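Local atomic coordinates of putative nitrite reductase NADPH (Small subunit) oxidoreductase protein (Vibrio parahaemolyticus RIMD 2210633, PDB entry 3C0D), a protein that probably serves as the small subunit of an NAD(P)H-dependent nitrite reductase in nitrate assimilation, with a Rieske-like fold. Residues M67-P72 against F78-G83; A31-P36 against Y41-W46; G20-I25 against V54-I59; W96-T99 against Q104-Y107. One frame throughout, in Å; residues are numbered along the deposited sequence.

Contact 1: residues M67-P72 against F78-G83; sequences MCVASP and FSLKSG
Backbone hydrogen bonds fasten V69 to F78 and M67 to L80, closing a short antiparallel hairpin. F78 N reaches V69 O at 2.9 Å. V69 and F78 form the hydrogen-bonded pair; the return bond from V69 N uses F78 O, whose modelled place is less sure. Next to them C68 and S79 make the non-hydrogen-bonded pair, and beyond it L80 N meets M67 O at 3.3 Å.

The apolar contacts gather round V69. Its CG1 is set between the backbone N and the carbonyl carbon (chi1 52°) and lies 3.6 Å from L80 CD2, the two side chains crossing at about a right angle. The same methyl comes within 4.2 Å of F78 CB, while S71 CB lies near the ring plane, 4.2 Å from F78 CE2. Apart from these, a carbonyl oxygen, V69 O, lies in plane at the edge of the F78 ring.

Side-chain polar bonds form in the turn. S79 OG and S82 OG are 3.1 Å apart in a hydrogen bond that either could donate, and K81 N adds a weak one to S79 OG. Away from this turn, S71 OG is hydrogen-bonded to D47 OD2 at the end of strand 39-47.

In cluster-bearing Rieske proteins the loop of the equivalent hairpin supplies cluster ligands. Here the chemistry divides the work: main-chain bonds fix the pairing of the strands, whereas V69 and L80 offer hydrocarbon to F33 of the adjoining sheet, consistent with the hairpin docking there through apolar packing.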
# COMPACT_ATOMS: atom_id res chain seq x y z
N MSE A 67 1.33 11.50 -2.84
CA MSE A 67 2.29 10.94 -1.91
C MSE A 67 2.72 9.51 -2.06
O MSE A 67 1.98 8.65 -2.54
CB MSE A 67 1.86 11.20 -0.47
CG MSE A 67 0.48 10.79 -0.09
SE MSE A 67 0.23 11.70 1.59
CE MSE A 67 -0.86 13.18 0.96
N CYS A 68 3.94 9.29 -1.59
CA CYS A 68 4.60 8.00 -1.67
C CYS A 68 5.16 7.57 -0.31
O CYS A 68 5.15 8.33 0.66
CB CYS A 68 5.74 8.10 -2.67
SG CYS A 68 5.54 9.48 -3.85
N VAL A 69 5.64 6.33 -0.27
CA VAL A 69 6.24 5.77 0.93
C VAL A 69 7.73 5.47 0.69
O VAL A 69 8.10 4.83 -0.30
CB VAL A 69 5.52 4.47 1.36
CG1 VAL A 69 5.43 3.51 0.20
CG2 VAL A 69 6.26 3.84 2.52
N ALA A 70 8.56 5.96 1.60
CA ALA A 70 10.00 5.75 1.52
C ALA A 70 10.41 4.41 2.17
O ALA A 70 10.10 4.15 3.34
CB ALA A 70 10.73 6.91 2.22
N SER A 71 11.10 3.56 1.41
CA SER A 71 11.52 2.30 1.98
C SER A 71 12.37 2.63 3.20
O SER A 71 13.19 3.56 3.15
CB SER A 71 12.34 1.48 0.99
OG SER A 71 12.87 0.33 1.63
N PRO A 72 12.18 1.91 4.31
CA PRO A 72 12.96 2.16 5.53
C PRO A 72 14.39 1.63 5.44
O PRO A 72 15.15 1.74 6.41
CB PRO A 72 12.14 1.46 6.60
CG PRO A 72 11.55 0.32 5.86
CD PRO A 72 11.12 0.92 4.56
N PHE A 78 8.38 5.26 -3.15
CA PHE A 78 7.43 4.54 -3.99
C PHE A 78 6.03 5.14 -3.92
O PHE A 78 5.45 5.23 -2.85
CB PHE A 78 7.34 3.09 -3.52
CG PHE A 78 8.59 2.30 -3.75
CD1 PHE A 78 8.79 1.62 -4.95
CD2 PHE A 78 9.54 2.17 -2.73
CE1 PHE A 78 9.92 0.81 -5.13
CE2 PHE A 78 10.66 1.36 -2.91
CZ PHE A 78 10.85 0.68 -4.11
N SER A 79 5.49 5.54 -5.08
CA SER A 79 4.14 6.10 -5.15
C SER A 79 3.04 5.16 -4.66
O SER A 79 2.89 4.07 -5.21
CB SER A 79 3.80 6.46 -6.59
OG SER A 79 2.39 6.47 -6.74
N LEU A 80 2.25 5.58 -3.67
CA LEU A 80 1.17 4.73 -3.15
C LEU A 80 0.07 4.44 -4.17
O LEU A 80 -0.64 3.42 -4.07
CB LEU A 80 0.52 5.37 -1.91
CG LEU A 80 1.38 5.52 -0.65
CD1 LEU A 80 0.52 6.07 0.48
CD2 LEU A 80 1.97 4.17 -0.25
N LYS A 81 -0.09 5.32 -5.16
CA LYS A 81 -1.12 5.10 -6.16
C LYS A 81 -0.72 4.13 -7.26
O LYS A 81 -1.39 3.12 -7.49
CB LYS A 81 -1.55 6.43 -6.80
CG LYS A 81 -2.63 6.22 -7.85
CD LYS A 81 -3.79 5.41 -7.26
CE LYS A 81 -4.68 4.78 -8.34
NZ LYS A 81 -5.70 3.85 -7.75
N SER A 82 0.38 4.43 -7.94
CA SER A 82 0.85 3.59 -9.03
C SER A 82 1.85 2.54 -8.60
O SER A 82 1.85 1.44 -9.13
CB SER A 82 1.45 4.46 -10.14
OG SER A 82 2.40 5.37 -9.62
N GLY A 83 2.68 2.88 -7.62
CA GLY A 83 3.67 1.93 -7.15
C GLY A 83 5.06 2.24 -7.68
O GLY A 83 6.06 1.71 -7.20

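Contact 2: residues A31-P36 against Y41-W46; sequences ALFYIP and YAVQDW
F33 and V43 meet through their first torsions: F33 CG stands anti to its carbonyl carbon (chi1 -78°), and V43 CG2 takes the crowded position between backbone N and carbonyl carbon. The methyl thus arrives in plane at the ring edge, 4.0 Å from F33 CE2, with the two side chains at about a right angle. The same methyl also lies beside A31 CB, making a compact apolar row on the face that carries A31, F33, Y41 and V43. Farther along, I35 CG1 approaches Y41 CD1 to 4.0 Å, again crosswise. On the other face L32 CD2 meets A42 CB at 3.6 Å.

Beneath these side chains runs a regular antiparallel ladder. A31 N binds V43 O at 2.7 Å and V43 N returns to A31 O; F33 N binds Y41 O at 2.8 Å, and Y41 N completes the pair with a very straight bond to F33 O (176° at the hydrogen). Between the two pairs, A42 CA gives a CA-H...O contact to A31 O at 3.3 Å.

This hairpin lies close to the centre of the Rieske-like domain. Strand 21-25 flanks strand 28-35, with L32 bonded to A21, and strand 95-100 flanks strand 39-47, where W96 and V98 pack on A42. On the face carrying A31, F33 and V43, L80, just after strand 77-79 of the three-stranded sheet, packs against F33.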
# COMPACT_ATOMS: atom_id res chain seq x y z
N ALA A 31 0.85 -4.19 2.04
CA ALA A 31 0.96 -3.11 3.01
C ALA A 31 -0.20 -2.15 2.79
O ALA A 31 -0.37 -1.63 1.69
CB ALA A 31 2.30 -2.37 2.84
N LEU A 32 -1.02 -1.93 3.82
CA LEU A 32 -2.15 -1.02 3.70
C LEU A 32 -1.78 0.34 4.26
O LEU A 32 -1.15 0.43 5.32
CB LEU A 32 -3.37 -1.56 4.43
CG LEU A 32 -3.94 -2.88 3.91
CD1 LEU A 32 -5.35 -3.05 4.44
CD2 LEU A 32 -3.93 -2.89 2.39
N PHE A 33 -2.17 1.39 3.56
CA PHE A 33 -1.87 2.75 4.00
C PHE A 33 -3.12 3.59 3.92
O PHE A 33 -3.59 3.93 2.83
CB PHE A 33 -0.79 3.36 3.11
CG PHE A 33 0.60 2.88 3.40
CD1 PHE A 33 1.30 3.37 4.51
CD2 PHE A 33 1.25 1.99 2.54
CE1 PHE A 33 2.64 3.00 4.75
CE2 PHE A 33 2.60 1.60 2.76
CZ PHE A 33 3.29 2.11 3.87
N TYR A 34 -3.66 3.95 5.08
CA TYR A 34 -4.87 4.76 5.14
C TYR A 34 -4.55 6.26 5.10
O TYR A 34 -3.91 6.78 6.01
CB TYR A 34 -5.66 4.42 6.41
CG TYR A 34 -6.76 5.39 6.76
CD1 TYR A 34 -7.66 5.82 5.80
CD2 TYR A 34 -6.92 5.84 8.07
CE1 TYR A 34 -8.72 6.69 6.13
CE2 TYR A 34 -7.98 6.69 8.42
CZ TYR A 34 -8.88 7.11 7.44
OH TYR A 34 -9.96 7.90 7.78
N ILE A 35 -4.98 6.93 4.03
CA ILE A 35 -4.76 8.37 3.89
C ILE A 35 -6.11 9.05 4.06
O ILE A 35 -6.95 8.97 3.16
CB ILE A 35 -4.22 8.75 2.48
CG1 ILE A 35 -3.06 7.83 2.09
CG2 ILE A 35 -3.75 10.18 2.48
CD1 ILE A 35 -1.86 7.93 3.03
N PRO A 36 -6.34 9.74 5.20
CA PRO A 36 -7.61 10.43 5.47
C PRO A 36 -8.28 11.11 4.27
O PRO A 36 -9.44 10.81 3.94
CB PRO A 36 -7.23 11.43 6.55
CG PRO A 36 -6.19 10.68 7.33
CD PRO A 36 -5.34 10.06 6.24
N TYR A 41 -4.73 2.83 0.38
CA TYR A 41 -3.88 2.30 -0.69
C TYR A 41 -3.11 1.04 -0.26
O TYR A 41 -2.61 0.95 0.86
CB TYR A 41 -2.90 3.37 -1.16
CG TYR A 41 -3.58 4.55 -1.78
CD1 TYR A 41 -4.16 5.53 -0.99
CD2 TYR A 41 -3.67 4.68 -3.17
CE1 TYR A 41 -4.84 6.62 -1.57
CE2 TYR A 41 -4.34 5.76 -3.76
CZ TYR A 41 -4.93 6.73 -2.95
OH TYR A 41 -5.62 7.79 -3.53
N ALA A 42 -3.03 0.06 -1.15
CA ALA A 42 -2.34 -1.20 -0.87
C ALA A 42 -1.17 -1.36 -1.82
O ALA A 42 -1.31 -1.11 -3.01
CB ALA A 42 -3.30 -2.35 -1.07
N VAL A 43 -0.02 -1.78 -1.30
CA VAL A 43 1.16 -2.00 -2.13
C VAL A 43 1.89 -3.23 -1.59
O VAL A 43 1.69 -3.58 -0.43
CB VAL A 43 2.14 -0.80 -2.08
CG1 VAL A 43 1.51 0.42 -2.74
CG2 VAL A 43 2.51 -0.49 -0.63
N GLN A 44 2.71 -3.89 -2.40
CA GLN A 44 3.44 -5.06 -1.90
C GLN A 44 4.32 -4.61 -0.74
O GLN A 44 4.95 -3.56 -0.81
CB GLN A 44 4.32 -5.65 -2.98
CG GLN A 44 5.57 -4.86 -3.27
CD GLN A 44 6.34 -5.46 -4.41
OE1 GLN A 44 5.81 -5.60 -5.52
NE2 GLN A 44 7.59 -5.83 -4.16
N ASP A 45 4.36 -5.43 0.31
CA ASP A 45 5.14 -5.11 1.48
C ASP A 45 6.59 -5.40 1.27
O ASP A 45 7.44 -4.78 1.89
CB ASP A 45 4.64 -5.89 2.69
CG ASP A 45 5.27 -5.40 3.99
OD1 ASP A 45 5.30 -4.17 4.22
OD2 ASP A 45 5.72 -6.25 4.79
N TRP A 46 6.88 -6.35 0.38
CA TRP A 46 8.27 -6.68 0.08
C TRP A 46 8.95 -5.56 -0.73
O TRP A 46 8.44 -5.14 -1.77
CB TRP A 46 8.31 -8.02 -0.66
CG TRP A 46 9.66 -8.48 -1.14
CD1 TRP A 46 10.21 -8.27 -2.37
CD2 TRP A 46 10.61 -9.27 -0.41
NE1 TRP A 46 11.43 -8.88 -2.46
CE2 TRP A 46 11.70 -9.51 -1.27
CE3 TRP A 46 10.63 -9.82 0.88
CZ2 TRP A 46 12.82 -10.26 -0.88
CZ3 TRP A 46 11.74 -10.56 1.27
CH2 TRP A 46 12.82 -10.78 0.39

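Contact 3: residues G20-I25 against V54-I59; sequences GATVLI and VMSRGI
T22 lays its methyl against S56: CG2 is 3.4 Å from S56 CB and 3.5 Å from S56 OG. T22 OG1 sits between the backbone N and the carbonyl carbon (chi1 64°), which leaves CG2 beside the N and turned to the serine. At the neighbouring end the backbones come together directly, G20 having no side chain to hold them apart, and G20 CA makes a weak CA-H...O contact with S56 O at 3.4 Å.

Two waters bridge the segments. One accepts from G20 N at 3.0 Å and donates to G58 O; the other donates to S56 O at 3.2 Å and accepts from R57 NH1. The first water's approach to S56 O and the second's to G20 O are modelled very short, so the water positions are less sure.

In the Rieske-like fold this joins the start of strand 21-25, in the larger sheet, to the connection that leads into the smaller three-stranded sheet. That connection includes a 3-10 turn at 55-57, its shape held by bonds from R57 N to V54 O and from G58 N to M55 O.

Behind the turn, D45 OD1 accepts from S56 N, and the D45 side chain also touches T22, so one aspartate borders both partners. A21 is bonded to L32 of strand 28-35, and M55 runs away from the contact to pack on S71 and L93.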
# COMPACT_ATOMS: atom_id res chain seq x y z
N GLY A 20 1.59 2.22 7.79
CA GLY A 20 1.41 0.92 7.17
C GLY A 20 1.05 -0.26 8.06
O GLY A 20 1.66 -0.46 9.10
N ALA A 21 0.03 -1.01 7.64
CA ALA A 21 -0.44 -2.20 8.34
C ALA A 21 -0.30 -3.35 7.36
O ALA A 21 -0.81 -3.28 6.25
CB ALA A 21 -1.89 -2.05 8.74
N THR A 22 0.38 -4.41 7.73
CA THR A 22 0.53 -5.50 6.80
C THR A 22 -0.69 -6.37 6.88
O THR A 22 -1.35 -6.41 7.92
CB THR A 22 1.74 -6.38 7.14
OG1 THR A 22 1.51 -7.00 8.42
CG2 THR A 22 3.02 -5.55 7.19
N VAL A 23 -1.00 -7.03 5.77
CA VAL A 23 -2.12 -7.94 5.66
C VAL A 23 -1.75 -8.89 4.55
O VAL A 23 -0.76 -8.68 3.84
CB VAL A 23 -3.44 -7.25 5.23
CG1 VAL A 23 -3.98 -6.39 6.37
CG2 VAL A 23 -3.20 -6.44 3.96
N LEU A 24 -2.54 -9.93 4.39
CA LEU A 24 -2.29 -10.92 3.36
C LEU A 24 -3.46 -10.94 2.40
O LEU A 24 -4.63 -10.94 2.82
CB LEU A 24 -2.14 -12.31 4.00
CG LEU A 24 -0.78 -12.96 4.19
CD1 LEU A 24 0.30 -11.95 4.58
CD2 LEU A 24 -0.93 -14.05 5.25
N ILE A 25 -3.16 -10.92 1.11
CA ILE A 25 -4.20 -11.00 0.11
C ILE A 25 -3.85 -12.21 -0.73
O ILE A 25 -2.87 -12.21 -1.47
CB ILE A 25 -4.28 -9.74 -0.74
CG1 ILE A 25 -4.63 -8.54 0.15
CG2 ILE A 25 -5.36 -9.91 -1.82
CD1 ILE A 25 -4.95 -7.30 -0.62
N VAL A 54 9.20 -4.98 4.41
CA VAL A 54 9.41 -3.83 5.27
C VAL A 54 8.68 -2.56 4.85
O VAL A 54 8.78 -1.53 5.54
CB VAL A 54 10.93 -3.55 5.39
CG1 VAL A 54 11.46 -2.93 4.12
CG2 VAL A 54 11.20 -2.68 6.59
N MSE A 55 7.94 -2.61 3.75
CA MSE A 55 7.25 -1.42 3.28
C MSE A 55 6.23 -0.87 4.26
O MSE A 55 5.93 0.33 4.24
CB MSE A 55 6.59 -1.66 1.93
CG MSE A 55 7.58 -1.93 0.78
SE MSE A 55 9.08 -0.65 0.57
CE MSE A 55 8.08 0.96 0.13
N SER A 56 5.70 -1.71 5.13
CA SER A 56 4.72 -1.21 6.07
C SER A 56 5.39 -0.26 7.05
O SER A 56 4.74 0.58 7.66
CB SER A 56 4.08 -2.37 6.83
OG SER A 56 4.69 -2.57 8.08
N ARG A 57 6.70 -0.35 7.16
CA ARG A 57 7.44 0.48 8.09
C ARG A 57 8.00 1.76 7.48
O ARG A 57 8.68 2.52 8.15
CB ARG A 57 8.58 -0.35 8.71
CG ARG A 57 8.15 -1.60 9.50
CD ARG A 57 7.28 -1.23 10.69
NE ARG A 57 7.85 -0.11 11.43
CZ ARG A 57 7.14 0.75 12.14
NH1 ARG A 57 5.82 0.62 12.22
NH2 ARG A 57 7.75 1.76 12.77
N GLY A 58 7.72 2.00 6.20
CA GLY A 58 8.26 3.20 5.57
C GLY A 58 7.50 4.49 5.86
O GLY A 58 6.27 4.49 5.99
N ILE A 59 8.23 5.60 5.95
CA ILE A 59 7.63 6.90 6.22
C ILE A 59 6.85 7.44 5.02
O ILE A 59 7.39 7.53 3.91
CB ILE A 59 8.71 7.93 6.63
CG1 ILE A 59 9.26 7.56 8.01
CG2 ILE A 59 8.13 9.35 6.63
CD1 ILE A 59 10.34 8.48 8.49
O HOH W 1 3.74 -0.39 10.54
O HOH W 2 4.49 3.09 7.78

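Contact 4: residues W96-T99 against Q104-Y107; sequences WRVT and QVCY
T99 O accepts from C106 N in the shortest hydrogen bond of the contact, 2.8 Å and nearly straight (173° at the hydrogen), supplemented by a weak CA-H...O contact from V105 CA at 3.4 Å. The partner bond runs from T99 N to C106 O at 3.1 Å. T99 and C106 are thus an antiparallel hydrogen-bonded pair; V98 and Y107 follow as the non-hydrogen-bonded pair, where Y107 CA approaches R97 O.

V98 carries the side-chain packing. Its CG1 stands opposite its own backbone N (chi1 -179°), and V105 CG1 does likewise, which swings the two methyls together at 3.6 Å while the side chains cross obliquely. V98 CG1 also comes tightly up to C106 O. The end of the Y107 side chain leads away from segment 96-99, to V7 and L9 of strand 6-11. At the far end Q104 NE2 folds back to V105 O of its own strand at 3.1 Å, reaching it from above the carbonyl plane.

Strand 104-108 lies between strands 6-11 and 95-100, and the other V98 methyl, CG2, packs on A42 CB of strand 39-47. The chemistry is that of antiparallel strand pairing in which main-chain bonds set the register and the valine methyls and the tyrosine ring carry apolar packing to the neighbouring strands.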
# COMPACT_ATOMS: atom_id res chain seq x y z
N TRP A 96 -3.01 -3.24 -5.29
CA TRP A 96 -4.29 -3.92 -5.17
C TRP A 96 -5.40 -2.89 -5.04
O TRP A 96 -5.30 -1.96 -4.24
CB TRP A 96 -4.30 -4.84 -3.95
CG TRP A 96 -3.58 -6.14 -4.13
CD1 TRP A 96 -4.13 -7.35 -4.44
CD2 TRP A 96 -2.17 -6.36 -3.99
NE1 TRP A 96 -3.16 -8.31 -4.50
CE2 TRP A 96 -1.95 -7.74 -4.22
CE3 TRP A 96 -1.09 -5.54 -3.68
CZ2 TRP A 96 -0.67 -8.31 -4.16
CZ3 TRP A 96 0.19 -6.11 -3.62
CH2 TRP A 96 0.38 -7.48 -3.86
N ARG A 97 -6.46 -3.04 -5.83
CA ARG A 97 -7.58 -2.12 -5.79
C ARG A 97 -8.29 -2.25 -4.45
O ARG A 97 -8.69 -3.35 -4.06
CB ARG A 97 -8.55 -2.42 -6.94
CG ARG A 97 -7.94 -2.44 -8.35
CD ARG A 97 -9.01 -2.12 -9.39
NE ARG A 97 -9.60 -0.82 -9.09
CZ ARG A 97 -10.79 -0.41 -9.53
NH1 ARG A 97 -11.53 -1.20 -10.30
NH2 ARG A 97 -11.25 0.79 -9.17
N VAL A 98 -8.48 -1.15 -3.73
CA VAL A 98 -9.13 -1.21 -2.42
C VAL A 98 -10.23 -0.17 -2.20
O VAL A 98 -10.12 0.98 -2.64
CB VAL A 98 -8.07 -1.07 -1.31
CG1 VAL A 98 -8.72 -1.17 0.06
CG2 VAL A 98 -7.02 -2.15 -1.45
N THR A 99 -11.29 -0.57 -1.50
CA THR A 99 -12.40 0.32 -1.20
C THR A 99 -12.82 0.19 0.26
O THR A 99 -12.55 -0.82 0.91
CB THR A 99 -13.63 0.04 -2.08
OG1 THR A 99 -14.02 -1.33 -1.94
CG2 THR A 99 -13.31 0.36 -3.52
N GLN A 104 -15.61 -0.80 6.54
CA GLN A 104 -15.15 -2.07 6.03
C GLN A 104 -14.19 -1.83 4.89
O GLN A 104 -14.53 -1.21 3.88
CB GLN A 104 -16.34 -2.89 5.53
CG GLN A 104 -15.98 -4.27 5.03
CD GLN A 104 -15.26 -5.07 6.08
OE1 GLN A 104 -15.75 -5.24 7.20
NE2 GLN A 104 -14.07 -5.56 5.74
N VAL A 105 -12.97 -2.32 5.05
CA VAL A 105 -11.99 -2.17 4.00
C VAL A 105 -11.98 -3.48 3.23
O VAL A 105 -11.86 -4.55 3.82
CB VAL A 105 -10.60 -1.89 4.57
CG1 VAL A 105 -9.60 -1.78 3.46
CG2 VAL A 105 -10.64 -0.62 5.39
N CYS A 106 -12.13 -3.39 1.92
CA CYS A 106 -12.15 -4.58 1.09
C CYS A 106 -11.15 -4.46 -0.05
O CYS A 106 -10.66 -3.37 -0.34
CB CYS A 106 -13.54 -4.79 0.48
SG CYS A 106 -14.88 -5.16 1.61
N TYR A 107 -10.85 -5.58 -0.68
CA TYR A 107 -9.98 -5.55 -1.84
C TYR A 107 -10.85 -6.09 -2.97
O TYR A 107 -11.72 -6.93 -2.74
CB TYR A 107 -8.73 -6.39 -1.60
CG TYR A 107 -8.91 -7.88 -1.57
CD1 TYR A 107 -8.91 -8.63 -2.74
CD2 TYR A 107 -9.00 -8.56 -0.36
CE1 TYR A 107 -8.96 -10.04 -2.71
CE2 TYR A 107 -9.05 -9.97 -0.31
CZ TYR A 107 -9.03 -10.70 -1.49
OH TYR A 107 -9.04 -12.08 -1.43

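In the fold
The three hairpins, contacts 1, 2 and 4, combine a strand ladder with apolar packing. Contact 2 lies nearest the centre of the chain and contact 1 is also buried; they meet where F33 packs on V69 and L80, the apolar seam between the larger and the smaller sheet. Contact 4, partly buried, belongs to the same sheet as contact 2, joined through A42 and W96, but lies farther out and on the opposite side of the centre from contact 1. Contact 3 differs most: partly buried, bridged by water and without a ladder, it encloses contact 2 along the chain and is tied to it by D45 and S56, and to contact 1 by A70 and I59.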